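Long-range contacts in Can2 (Sulfobacillus thermosulfidooxidans, PDB 7BDV), which binds cyclic tetra-adenylate through its CARF domain and acts as a dual-specificity nuclease that potentiates type III CRISPR defence: residues Leu18-Leu23 with Lys46-Arg51; Leu40-Asn45 with Val68-Tyr73. One frame throughout, in Å; residues are numbered along the deposited sequence.

Contact 1 (Leu18-Leu23 with Lys46-Arg51); sequences LSDHLL and KERVQR. With nucleotides of chain E.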
# COMPACT_ATOMS: atom_id res chain seq x y z
N LEU A 18 -16.18 5.82 13.08
CA LEU A 18 -15.76 5.82 11.66
C LEU A 18 -14.27 6.15 11.55
O LEU A 18 -13.77 7.01 12.29
CB LEU A 18 -16.59 6.84 10.87
CG LEU A 18 -18.09 6.54 10.81
CD1 LEU A 18 -18.74 7.28 9.65
CD2 LEU A 18 -18.36 5.05 10.68
N SER A 19 -13.61 5.55 10.57
CA SER A 19 -12.14 5.59 10.38
C SER A 19 -11.81 5.13 8.97
O SER A 19 -12.79 4.91 8.17
CB SER A 19 -11.47 4.77 11.47
OG SER A 19 -11.86 3.42 11.42
N ASP A 20 -10.52 4.98 8.63
CA ASP A 20 -10.13 4.58 7.25
C ASP A 20 -10.93 3.38 6.77
O ASP A 20 -11.27 3.38 5.56
CB ASP A 20 -8.64 4.25 7.13
CG ASP A 20 -7.76 5.48 7.23
OD1 ASP A 20 -7.97 6.42 6.42
OD2 ASP A 20 -6.91 5.52 8.16
N HIS A 21 -11.13 2.35 7.59
CA HIS A 21 -11.73 1.07 7.14
C HIS A 21 -13.14 0.95 7.72
O HIS A 21 -13.25 0.60 8.86
CB HIS A 21 -10.83 -0.12 7.48
CG HIS A 21 -9.49 0.05 6.85
ND1 HIS A 21 -9.26 -0.21 5.51
CD2 HIS A 21 -8.32 0.49 7.35
CE1 HIS A 21 -8.00 0.08 5.22
NE2 HIS A 21 -7.38 0.48 6.35
N LEU A 22 -14.15 1.23 6.90
CA LEU A 22 -15.58 1.21 7.29
C LEU A 22 -16.12 -0.21 7.38
O LEU A 22 -17.18 -0.40 8.02
CB LEU A 22 -16.37 2.04 6.25
CG LEU A 22 -16.01 3.51 6.21
CD1 LEU A 22 -16.86 4.26 5.21
CD2 LEU A 22 -16.12 4.15 7.60
N LEU A 23 -15.45 -1.20 6.75
CA LEU A 23 -15.95 -2.59 6.63
C LEU A 23 -16.42 -3.18 7.94
O LEU A 23 -17.48 -3.82 7.98
CB LEU A 23 -14.91 -3.52 5.98
CG LEU A 23 -14.92 -3.55 4.46
CD1 LEU A 23 -13.65 -4.22 3.92
CD2 LEU A 23 -16.19 -4.20 3.95
N LYS A 46 -16.21 13.86 7.08
CA LYS A 46 -17.68 13.70 6.94
C LYS A 46 -17.96 12.82 5.72
O LYS A 46 -19.01 12.17 5.68
CB LYS A 46 -18.38 15.06 6.88
CG LYS A 46 -19.81 15.05 7.42
CD LYS A 46 -20.64 16.28 7.02
N GLU A 47 -17.03 12.74 4.76
CA GLU A 47 -17.18 11.87 3.56
C GLU A 47 -17.32 10.38 3.97
O GLU A 47 -17.94 9.62 3.19
CB GLU A 47 -16.06 12.11 2.54
CG GLU A 47 -14.65 12.06 3.10
CD GLU A 47 -13.97 13.39 3.45
OE1 GLU A 47 -14.66 14.31 3.99
OE2 GLU A 47 -12.72 13.50 3.23
N ARG A 48 -16.82 9.98 5.14
CA ARG A 48 -16.97 8.58 5.65
C ARG A 48 -18.44 8.29 5.98
O ARG A 48 -18.87 7.14 5.81
CB ARG A 48 -16.12 8.34 6.89
CG ARG A 48 -14.64 8.26 6.55
CD ARG A 48 -13.75 8.28 7.76
NE ARG A 48 -12.39 8.31 7.27
CZ ARG A 48 -11.32 8.56 8.03
NH1 ARG A 48 -11.44 8.77 9.33
NH2 ARG A 48 -10.12 8.55 7.45
N VAL A 49 -19.17 9.28 6.46
CA VAL A 49 -20.63 9.15 6.71
C VAL A 49 -21.30 8.79 5.38
O VAL A 49 -22.13 7.88 5.37
CB VAL A 49 -21.22 10.41 7.38
CG1 VAL A 49 -22.73 10.30 7.50
CG2 VAL A 49 -20.60 10.65 8.74
N GLN A 50 -20.90 9.45 4.29
CA GLN A 50 -21.53 9.28 2.94
C GLN A 50 -21.18 7.89 2.38
O GLN A 50 -22.08 7.20 1.85
CB GLN A 50 -21.09 10.43 2.03
CG GLN A 50 -21.67 10.45 0.62
CD GLN A 50 -21.38 11.75 -0.11
OE1 GLN A 50 -21.62 12.85 0.41
NE2 GLN A 50 -20.87 11.67 -1.33
N ARG A 51 -19.93 7.45 2.54
CA ARG A 51 -19.54 6.06 2.17
C ARG A 51 -20.36 5.04 2.96
O ARG A 51 -20.80 4.06 2.33
CB ARG A 51 -18.05 5.83 2.37
CG ARG A 51 -17.23 6.64 1.38
CD ARG A 51 -15.79 6.23 1.57
NE ARG A 51 -14.88 6.95 0.70
CZ ARG A 51 -13.57 6.75 0.70
NH1 ARG A 51 -13.03 5.86 1.52
NH2 ARG A 51 -12.81 7.46 -0.11
P A E 1 -8.66 1.84 11.16
OP1 A E 1 -9.83 2.28 10.30
OP2 A E 1 -7.50 1.42 10.27
O5' A E 1 -9.11 0.64 12.10
C5' A E 1 -9.69 -0.49 11.46
C4' A E 1 -9.71 -1.60 12.46
O4' A E 1 -10.62 -2.61 11.99
C3' A E 1 -8.38 -2.34 12.67
O3' A E 1 -8.44 -3.01 13.89
C2' A E 1 -8.47 -3.43 11.62
O2' A E 1 -7.61 -4.50 11.95
C1' A E 1 -9.93 -3.83 11.83
N9 A E 1 -10.61 -4.54 10.80
C8 A E 1 -11.50 -5.55 11.02
N7 A E 1 -12.02 -6.02 9.92
C5 A E 1 -11.47 -5.24 8.92
C6 A E 1 -11.64 -5.24 7.53
N6 A E 1 -12.45 -6.06 6.88
N1 A E 1 -10.95 -4.32 6.84
C2 A E 1 -10.14 -3.49 7.49
N3 A E 1 -9.87 -3.42 8.77
C4 A E 1 -10.60 -4.31 9.45
P A E 4 -4.33 3.76 16.62
OP1 A E 4 -4.76 4.65 17.73
OP2 A E 4 -4.34 2.28 16.45
O5' A E 4 -5.32 4.37 15.52
C5' A E 4 -5.42 3.81 14.24
C4' A E 4 -6.86 4.00 13.80
O4' A E 4 -7.21 5.41 13.93
C3' A E 4 -7.12 3.63 12.35
O3' A E 4 -8.35 2.89 12.32
C2' A E 4 -7.19 4.99 11.66
O2' A E 4 -7.87 4.98 10.42
C1' A E 4 -7.88 5.81 12.75
N9 A E 4 -7.74 7.25 12.62
C8 A E 4 -6.58 7.99 12.40
N7 A E 4 -6.81 9.28 12.35
C5 A E 4 -8.20 9.40 12.51
C6 A E 4 -9.07 10.52 12.51
N6 A E 4 -8.64 11.76 12.35
N1 A E 4 -10.41 10.30 12.67
C2 A E 4 -10.82 9.03 12.80
N3 A E 4 -10.09 7.91 12.83
C4 A E 4 -8.78 8.16 12.66
O HOH W 1 -13.74 9.54 11.01
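R48 reaches out from the helix 47-55 side and lays its guanidinium over the backbone of S19 and D20. The charged pairing is a salt bridge between R48 NH2 and D20 OD1, 3.2 Å long, with the carboxylate plane turned 69° from the guanidinium. The guanidinium also lies flat against the backbone: S19 C is over its centre, 3.6 Å from R48 CZ, with D20 N over the same face. The long R48 chain, extended from CG to NE, carries the guanidinium to this place. A water in the guanidinium plane joins R48 NH1 to L18 O.

In the apolar contacts, leucine methyls lie against the helix: L18 CD1 meets V49 CG2 at 4.0 Å, and L22 CD1 packs on R51 CB at 3.5 Å.

S19, D20 and H21 bind two nucleotides of the cyclic tetra-adenylate. S19 OG, set between its own backbone N and carbonyl carbon (chi1 61°), donates to OP1 of A1 of chain E at 2.6 Å, and H21 N donates to the same oxygen at 3.0 Å. D20 meets the O2' hydroxyl of A4 of chain E twice, as its N gives a hydrogen bond and OD2 receives one at 2.5 Å. Such a loop, at the C-terminal end of strand 13-17, one of the parallel strands of the CARF sheet, belongs to the cyclic tetra-adenylate site of this Rossmann-like domain.

Contact 2 (Leu40-Asn45 with Val68-Tyr73); sequences LYTPNN and VHPYQY. With nucleotides of chain E.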
# COMPACT_ATOMS: atom_id res chain seq x y z
N LEU A 40 -20.15 7.96 14.91
CA LEU A 40 -19.16 8.91 15.46
C LEU A 40 -18.11 9.19 14.40
O LEU A 40 -17.24 8.31 14.20
CB LEU A 40 -18.56 8.31 16.73
CG LEU A 40 -19.29 8.57 18.04
CD1 LEU A 40 -20.79 8.46 17.89
CD2 LEU A 40 -18.80 7.63 19.12
N TYR A 41 -18.19 10.33 13.72
CA TYR A 41 -17.21 10.74 12.68
C TYR A 41 -16.31 11.84 13.25
O TYR A 41 -16.61 12.37 14.32
CB TYR A 41 -17.91 11.17 11.39
CG TYR A 41 -18.62 12.49 11.46
CD1 TYR A 41 -19.94 12.57 11.89
CD2 TYR A 41 -17.99 13.66 11.08
CE1 TYR A 41 -20.59 13.79 11.97
CE2 TYR A 41 -18.62 14.89 11.16
CZ TYR A 41 -19.93 14.95 11.61
OH TYR A 41 -20.56 16.16 11.69
N THR A 42 -15.22 12.15 12.56
CA THR A 42 -14.23 13.14 13.04
C THR A 42 -14.14 14.28 12.03
O THR A 42 -14.59 14.12 10.90
CB THR A 42 -12.88 12.46 13.27
OG1 THR A 42 -12.50 11.96 12.00
CG2 THR A 42 -12.96 11.35 14.29
N PRO A 43 -13.60 15.45 12.44
CA PRO A 43 -13.42 16.59 11.55
C PRO A 43 -12.66 16.25 10.26
O PRO A 43 -11.72 15.46 10.30
CB PRO A 43 -12.60 17.59 12.38
CG PRO A 43 -12.92 17.23 13.81
CD PRO A 43 -13.10 15.72 13.80
N ASN A 44 -13.13 16.82 9.15
CA ASN A 44 -12.58 16.68 7.78
C ASN A 44 -12.85 15.28 7.22
O ASN A 44 -12.27 14.98 6.18
CB ASN A 44 -11.08 16.96 7.70
CG ASN A 44 -10.71 18.22 8.45
OD1 ASN A 44 -9.93 18.17 9.39
ND2 ASN A 44 -11.31 19.34 8.07
N ASN A 45 -13.67 14.47 7.88
CA ASN A 45 -13.92 13.07 7.46
C ASN A 45 -15.42 12.82 7.35
O ASN A 45 -15.84 11.68 7.49
CB ASN A 45 -13.22 12.12 8.43
CG ASN A 45 -11.72 12.12 8.25
OD1 ASN A 45 -10.97 12.44 9.16
ND2 ASN A 45 -11.27 11.75 7.06
N VAL A 68 -16.80 13.75 16.92
CA VAL A 68 -15.86 13.62 18.08
C VAL A 68 -14.45 13.93 17.58
O VAL A 68 -14.22 13.80 16.38
CB VAL A 68 -15.94 12.23 18.74
CG1 VAL A 68 -17.34 11.89 19.22
CG2 VAL A 68 -15.43 11.14 17.82
N HIS A 69 -13.55 14.32 18.47
CA HIS A 69 -12.13 14.58 18.14
C HIS A 69 -11.39 13.24 18.22
O HIS A 69 -11.61 12.45 19.13
CB HIS A 69 -11.50 15.68 19.03
CG HIS A 69 -10.16 16.12 18.55
ND1 HIS A 69 -8.98 15.46 18.93
CD2 HIS A 69 -9.79 17.10 17.69
CE1 HIS A 69 -7.95 16.04 18.34
NE2 HIS A 69 -8.41 17.05 17.55
N PRO A 70 -10.50 12.91 17.27
CA PRO A 70 -9.80 11.64 17.33
C PRO A 70 -8.93 11.41 18.57
O PRO A 70 -8.70 10.27 18.89
CB PRO A 70 -8.98 11.65 16.02
CG PRO A 70 -8.82 13.11 15.68
CD PRO A 70 -10.13 13.72 16.10
N TYR A 71 -8.49 12.45 19.27
CA TYR A 71 -7.44 12.34 20.33
C TYR A 71 -7.85 13.04 21.62
O TYR A 71 -6.94 13.52 22.32
CB TYR A 71 -6.11 12.89 19.80
CG TYR A 71 -5.62 12.15 18.59
CD1 TYR A 71 -5.14 10.86 18.70
CD2 TYR A 71 -5.66 12.72 17.33
CE1 TYR A 71 -4.69 10.16 17.58
CE2 TYR A 71 -5.23 12.03 16.21
CZ TYR A 71 -4.75 10.74 16.33
OH TYR A 71 -4.33 10.05 15.23
N GLN A 72 -9.15 13.03 21.96
CA GLN A 72 -9.69 13.70 23.17
C GLN A 72 -10.49 12.71 24.02
O GLN A 72 -11.69 12.60 23.79
CB GLN A 72 -10.55 14.91 22.77
CG GLN A 72 -9.77 16.20 22.62
CD GLN A 72 -10.61 17.31 22.01
OE1 GLN A 72 -11.83 17.37 22.19
NE2 GLN A 72 -9.97 18.18 21.25
N TYR A 73 -9.84 12.04 24.97
CA TYR A 73 -10.41 10.95 25.80
C TYR A 73 -11.69 11.43 26.50
O TYR A 73 -12.76 10.83 26.25
CB TYR A 73 -9.39 10.48 26.84
CG TYR A 73 -9.79 9.24 27.60
CD1 TYR A 73 -9.83 8.01 26.97
CD2 TYR A 73 -10.10 9.30 28.95
CE1 TYR A 73 -10.18 6.87 27.67
CE2 TYR A 73 -10.45 8.16 29.66
CZ TYR A 73 -10.46 6.93 29.02
OH TYR A 73 -10.81 5.82 29.74
P A E 4 -4.33 3.76 16.62
OP1 A E 4 -4.76 4.65 17.73
OP2 A E 4 -4.34 2.28 16.45
O5' A E 4 -5.32 4.37 15.52
C5' A E 4 -5.42 3.81 14.24
C4' A E 4 -6.86 4.00 13.80
O4' A E 4 -7.21 5.41 13.93
C3' A E 4 -7.12 3.63 12.35
O3' A E 4 -8.35 2.89 12.32
C2' A E 4 -7.19 4.99 11.66
O2' A E 4 -7.87 4.98 10.42
C1' A E 4 -7.88 5.81 12.75
N9 A E 4 -7.74 7.25 12.62
C8 A E 4 -6.58 7.99 12.40
N7 A E 4 -6.81 9.28 12.35
C5 A E 4 -8.20 9.40 12.51
C6 A E 4 -9.07 10.52 12.51
N6 A E 4 -8.64 11.76 12.35
N1 A E 4 -10.41 10.30 12.67
C2 A E 4 -10.82 9.03 12.80
N3 A E 4 -10.09 7.91 12.83
C4 A E 4 -8.78 8.16 12.66
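T42 sets its side chain beside V68 and P70 and against a base of the cyclic tetra-adenylate. OG1, placed between the backbone N and the carbonyl carbon (chi1 61°), donates to N1 of A4 of chain E at 2.8 Å, while CG2 packs between V68 O, the same N1 and P70 CD, 4.1 Å from the last. Threonine suits the place by offering a hydroxyl donor and a methyl from one CB. P70 CB lies over N6 of A4 of chain E, on one side of the adenine plane, with CG just beyond, 3.6 Å from N6: aliphatic CH groups resting against the adenine amino group.

Farther from the base, L40 and V68 pass each other at a slant, with CG of L40 4.0 Å from CG1 of V68, and M101 and I79 also pack on V68. The backbones here continue a parallel pairing: strands 36-41 and 62-67 are neighbours in the CARF sheet, joined through helix 47-55 as a beta-alpha-beta crossover. V68 N donates to Y41 O at 2.9 Å, nearly in line with the carbonyl. T42 CA makes a CA-H...O contact of 3.4 Å with V68 O.

P43 lays CD against V68 O as well, and occupies the second position of a type II turn from T42 to N45, which a proline's fixed phi favours; N44 follows with a positive phi of 71°, readily adopted by asparagine. On the other segment P70 CD and Q72 NE2 lie over opposite faces of the H69 ring, each toward the rim, and Y71 N, tilted 31° out of the ring plane, donates to H69 ND1 at 3.1 Å.

Contacts 1 and 2 alternate along the chain, their centres 12 Å apart, and both lie at the C-terminal ends of parallel strands of one CARF sheet, contact 1 with the start of helix 47-55 added. A probable hydrogen bond between L18 N and L40 O, 2.9 Å, joins them directly. Y41 of contact 2 packs on the helix side of contact 1, with its CD1 3.7 Å from V49 CG2. Nucleotide A4 of chain E bridges the two: contact 1 holds its ribose hydroxyl and contact 2 its base. At the base edge R48 NH1 comes 3.5 Å from C2 of A4 of chain E and 4.3 Å from T42 OG1, a packing distance. A1 of chain E, the next nucleotide, is bound by contact 1 through its phosphate.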